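Local coordinates for protein superoxide dismutase [Ni] (Streptomyces coelicolor, PDB 1T6U) that catalyses the nickel-dependent dismutation of superoxide to hydrogen peroxide and molecular oxygen as a hollow homohexamer, at residues A18-M28 and S91-L101. The protein carries 1 engineered substitution. Residues are numbered along the deposited sequence; the frame is centred on the assembly and turned at random.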
loop_
_atom_site.group_PDB
_atom_site.type_symbol
_atom_site.label_atom_id
_atom_site.label_comp_id
_atom_site.label_asym_id
_atom_site.label_seq_id
_atom_site.Cartn_x
_atom_site.Cartn_y
_atom_site.Cartn_z
ATOM N N ALA A 18 -17.719 5.742 2.416
ATOM C CA ALA A 18 -18.600 6.570 1.602
ATOM C C ALA A 18 -19.083 7.782 2.369
ATOM O O ALA A 18 -19.266 8.865 1.791
ATOM C CB ALA A 18 -19.692 5.661 1.048
ATOM N N GLU A 19 -19.308 7.678 3.676
ATOM C CA GLU A 19 -19.635 8.827 4.499
ATOM C C GLU A 19 -18.513 9.872 4.463
ATOM O O GLU A 19 -18.716 11.068 4.376
ATOM C CB GLU A 19 -19.926 8.332 5.930
ATOM C CG GLU A 19 -21.250 7.627 6.115
ATOM C CD GLU A 19 -21.450 7.048 7.497
ATOM O OE1 GLU A 19 -22.512 6.412 7.725
ATOM O OE2 GLU A 19 -20.564 7.191 8.371
ATOM N N SER A 20 -17.255 9.387 4.550
ATOM C CA SER A 20 -16.149 10.333 4.489
ATOM C C SER A 20 -16.087 10.976 3.095
ATOM O O SER A 20 -15.854 12.181 3.004
ATOM C CB SER A 20 -14.852 9.691 5.039
ATOM O OG SER A 20 -14.313 9.000 3.991
ATOM N N VAL A 21 -16.350 10.243 2.004
ATOM C CA VAL A 21 -16.405 10.862 0.696
ATOM C C VAL A 21 -17.424 12.014 0.678
ATOM O O VAL A 21 -17.120 13.122 0.218
ATOM C CB VAL A 21 -16.703 9.805 -0.363
ATOM C CG1 VAL A 21 -17.024 10.391 -1.721
ATOM C CG2 VAL A 21 -15.515 8.871 -0.573
ATOM N N LYS A 22 -18.648 11.754 1.137
ATOM C CA LYS A 22 -19.663 12.793 1.123
ATOM C C LYS A 22 -19.278 13.994 1.972
ATOM O O LYS A 22 -19.486 15.152 1.604
ATOM C CB LYS A 22 -20.998 12.243 1.646
ATOM C CG LYS A 22 -22.110 13.261 1.514
ATOM C CD LYS A 22 -23.467 12.757 2.031
ATOM C CE LYS A 22 -24.445 13.913 1.911
ATOM N NZ LYS A 22 -25.711 13.772 2.681
ATOM N N ALA A 23 -18.693 13.694 3.122
ATOM C CA ALA A 23 -18.232 14.753 4.014
ATOM C C ALA A 23 -17.160 15.614 3.350
ATOM O O ALA A 23 -17.189 16.848 3.472
ATOM C CB ALA A 23 -17.713 14.203 5.326
ATOM N N VAL A 24 -16.226 15.003 2.668
ATOM C CA VAL A 24 -15.211 15.731 1.914
ATOM C C VAL A 24 -15.844 16.608 0.854
ATOM O O VAL A 24 -15.486 17.787 0.720
ATOM C CB VAL A 24 -14.166 14.763 1.332
ATOM C CG1 VAL A 24 -13.208 15.501 0.405
ATOM C CG2 VAL A 24 -13.366 14.115 2.453
ATOM N N GLN A 25 -16.799 16.078 0.108
ATOM C CA GLN A 25 -17.505 16.874 -0.889
ATOM C C GLN A 25 -18.178 18.085 -0.232
ATOM O O GLN A 25 -18.051 19.192 -0.765
ATOM C CB GLN A 25 -18.516 16.018 -1.661
ATOM C CG GLN A 25 -17.862 14.922 -2.475
ATOM C CD GLN A 25 -18.826 13.914 -3.062
ATOM O OE1 GLN A 25 -19.783 13.491 -2.400
ATOM N NE2 GLN A 25 -18.534 13.483 -4.294
ATOM N N GLU A 26 -18.864 17.905 0.904
ATOM C CA GLU A 26 -19.482 19.058 1.573
ATOM C C GLU A 26 -18.448 20.116 1.939
ATOM O O GLU A 26 -18.599 21.345 1.773
ATOM C CB GLU A 26 -20.257 18.566 2.789
ATOM C CG GLU A 26 -21.431 17.675 2.494
ATOM C CD GLU A 26 -21.978 16.854 3.635
ATOM O OE1 GLU A 26 -23.139 16.393 3.573
ATOM O OE2 GLU A 26 -21.292 16.611 4.644
ATOM N N LYS A 27 -17.321 19.657 2.478
ATOM C CA LYS A 27 -16.292 20.610 2.881
ATOM C C LYS A 27 -15.671 21.351 1.713
ATOM O O LYS A 27 -15.256 22.491 1.835
ATOM C CB LYS A 27 -15.190 19.859 3.654
ATOM C CG LYS A 27 -15.720 19.391 5.009
ATOM C CD LYS A 27 -14.750 18.648 5.848
ATOM C CE LYS A 27 -15.218 18.415 7.266
ATOM N NZ LYS A 27 -15.767 19.576 8.003
ATOM N N MET A 28 -15.589 20.717 0.571
ATOM C CA MET A 28 -15.070 21.383 -0.616
ATOM C C MET A 28 -15.925 22.573 -0.961
ATOM O O MET A 28 -15.455 23.523 -1.510
ATOM C CB MET A 28 -14.967 20.418 -1.819
ATOM C CG MET A 28 -13.939 19.311 -1.571
ATOM S SD MET A 28 -13.694 18.173 -2.949
ATOM C CE MET A 28 -12.576 19.143 -3.964
ATOM N N SER A 91 -16.554 13.815 -8.830
ATOM C CA SER A 91 -17.408 14.908 -8.460
ATOM C C SER A 91 -17.102 15.513 -7.099
ATOM O O SER A 91 -16.692 14.855 -6.175
ATOM C CB SER A 91 -18.882 14.459 -8.469
ATOM O OG SER A 91 -19.767 15.546 -8.242
ATOM N N LYS A 92 -17.363 16.835 -7.031
ATOM C CA LYS A 92 -17.367 17.605 -5.798
ATOM C C LYS A 92 -18.761 17.630 -5.159
ATOM O O LYS A 92 -18.897 18.070 -4.008
ATOM C CB LYS A 92 -16.867 19.025 -6.061
ATOM C CG LYS A 92 -15.402 19.075 -6.491
ATOM C CD LYS A 92 -14.969 20.413 -7.079
ATOM C CE LYS A 92 -15.349 21.602 -6.264
ATOM N NZ LYS A 92 -15.098 22.889 -6.949
ATOM N N ASP A 93 -19.784 17.189 -5.872
ATOM C CA ASP A 93 -21.172 17.333 -5.436
ATOM C C ASP A 93 -21.501 16.310 -4.373
ATOM O O ASP A 93 -21.480 15.139 -4.774
ATOM C CB ASP A 93 -22.062 17.176 -6.654
ATOM C CG ASP A 93 -23.539 17.228 -6.352
ATOM O OD1 ASP A 93 -23.892 17.613 -5.219
ATOM O OD2 ASP A 93 -24.331 16.858 -7.258
ATOM N N PRO A 94 -21.807 16.681 -3.135
ATOM C CA PRO A 94 -22.148 15.660 -2.135
ATOM C C PRO A 94 -23.375 14.810 -2.504
ATOM O O PRO A 94 -23.503 13.720 -1.910
ATOM C CB PRO A 94 -22.411 16.463 -0.866
ATOM C CG PRO A 94 -22.268 17.902 -1.192
ATOM C CD PRO A 94 -21.867 18.029 -2.595
ATOM N N ALA A 95 -24.227 15.214 -3.438
ATOM C CA ALA A 95 -25.291 14.344 -3.868
ATOM C C ALA A 95 -24.758 13.073 -4.517
ATOM O O ALA A 95 -25.423 12.048 -4.511
ATOM C CB ALA A 95 -26.276 15.034 -4.798
ATOM N N THR A 96 -23.580 13.115 -5.089
ATOM C CA THR A 96 -22.959 11.932 -5.694
ATOM C C THR A 96 -22.494 11.010 -4.569
ATOM O O THR A 96 -22.702 9.798 -4.648
ATOM C CB THR A 96 -21.815 12.207 -6.675
ATOM O OG1 THR A 96 -20.695 12.857 -6.052
ATOM C CG2 THR A 96 -22.306 13.111 -7.796
ATOM N N GLY A 97 -21.879 11.569 -3.532
ATOM C CA GLY A 97 -21.585 10.713 -2.387
ATOM C C GLY A 97 -22.856 10.141 -1.773
ATOM O O GLY A 97 -22.845 8.981 -1.327
ATOM N N GLN A 98 -23.935 10.916 -1.734
ATOM C CA GLN A 98 -25.148 10.378 -1.122
ATOM C C GLN A 98 -25.749 9.254 -1.948
ATOM O O GLN A 98 -26.296 8.268 -1.449
ATOM C CB GLN A 98 -26.137 11.524 -0.941
ATOM C CG GLN A 98 -27.433 11.034 -0.291
ATOM C CD GLN A 98 -27.175 10.489 1.093
ATOM O OE1 GLN A 98 -26.528 11.205 1.886
ATOM N NE2 GLN A 98 -27.656 9.282 1.402
ATOM N N LYS A 99 -25.679 9.376 -3.277
ATOM C CA LYS A 99 -26.140 8.313 -4.178
ATOM C C LYS A 99 -25.348 7.030 -3.928
ATOM O O LYS A 99 -25.955 5.936 -3.829
ATOM C CB LYS A 99 -26.051 8.682 -5.665
ATOM C CG LYS A 99 -26.803 7.647 -6.507
ATOM C CD LYS A 99 -26.802 8.023 -7.957
ATOM C CE LYS A 99 -27.663 7.116 -8.825
ATOM N NZ LYS A 99 -27.413 7.235 -10.301
ATOM N N ALA A 100 -24.030 7.098 -3.784
ATOM C CA ALA A 100 -23.301 5.901 -3.355
ATOM C C ALA A 100 -23.760 5.366 -2.012
ATOM O O ALA A 100 -23.869 4.134 -1.847
ATOM C CB ALA A 100 -21.807 6.252 -3.385
ATOM N N LEU A 101 -24.019 6.210 -1.035
ATOM C CA LEU A 101 -24.561 5.747 0.254
ATOM C C LEU A 101 -25.898 5.067 0.127
ATOM O O LEU A 101 -26.184 4.064 0.819
ATOM C CB LEU A 101 -24.679 6.939 1.231
ATOM C CG LEU A 101 -23.317 7.369 1.832
ATOM C CD1 LEU A 101 -23.436 8.773 2.404
ATOM C CD2 LEU A 101 -22.811 6.370 2.868
HETATM O O HOH W 1 -20.074 8.360 -0.805
#
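Gln25 NE2 is gripped by two oxygens of segment 91-101, one in the turn before the helix and one in its first turn. It donates to Ser91 O at 3.0 Å, a fairly straight bond that lies close to the amide plane of Gln25, although the nitrogen sits above the carbonyl plane of Ser91. It also donates to Thr96 OG1 at 2.9 Å, more bent and tilted from the amide plane. The hydroxyl of Thr96 is itself a donor to Asp93 O, which fixes it for this role. The other end of the amide, Gln25 OE1, takes a weak bond from Gly97 N. The buried amide is thus held at both ends. With CG anti to the carbonyl carbon (chi1 -64°), the extended chain runs past Lys92 O and brings the amide into the turn formed by Ser91 to Pro94. Replacing Gln25 by an alanine would probably leave Thr96 OG1 and Ser91 O without this donor and Gly97 N without its weak acceptor, and open a gap where the amide lay against the turn. Asp93 caps the helix through Ala95 N.

At Gly97 the backbones come close, its CA lying 4.5 Å from Lys22 CA. Lys22 packs as a knob among Pro94, Gly97, Gln98 and Leu101. Its NZ reaches Gln98 OE1 at 2.8 Å, in the carbonyl plane. Beyond it, Leu101 CD2 rests on Ala18 CB at 3.7 Å. One water bridges Ala18 O and Gly97 O. At the far end, Met28 CE lies across Lys92 CG, and His35 of a neighbouring subunit packs on both residues. The segment axes run nearly antiparallel at 168° and approach to 8.0 Å, the close pairing of first and last helices in the four-helix bundle of nickel superoxide dismutase.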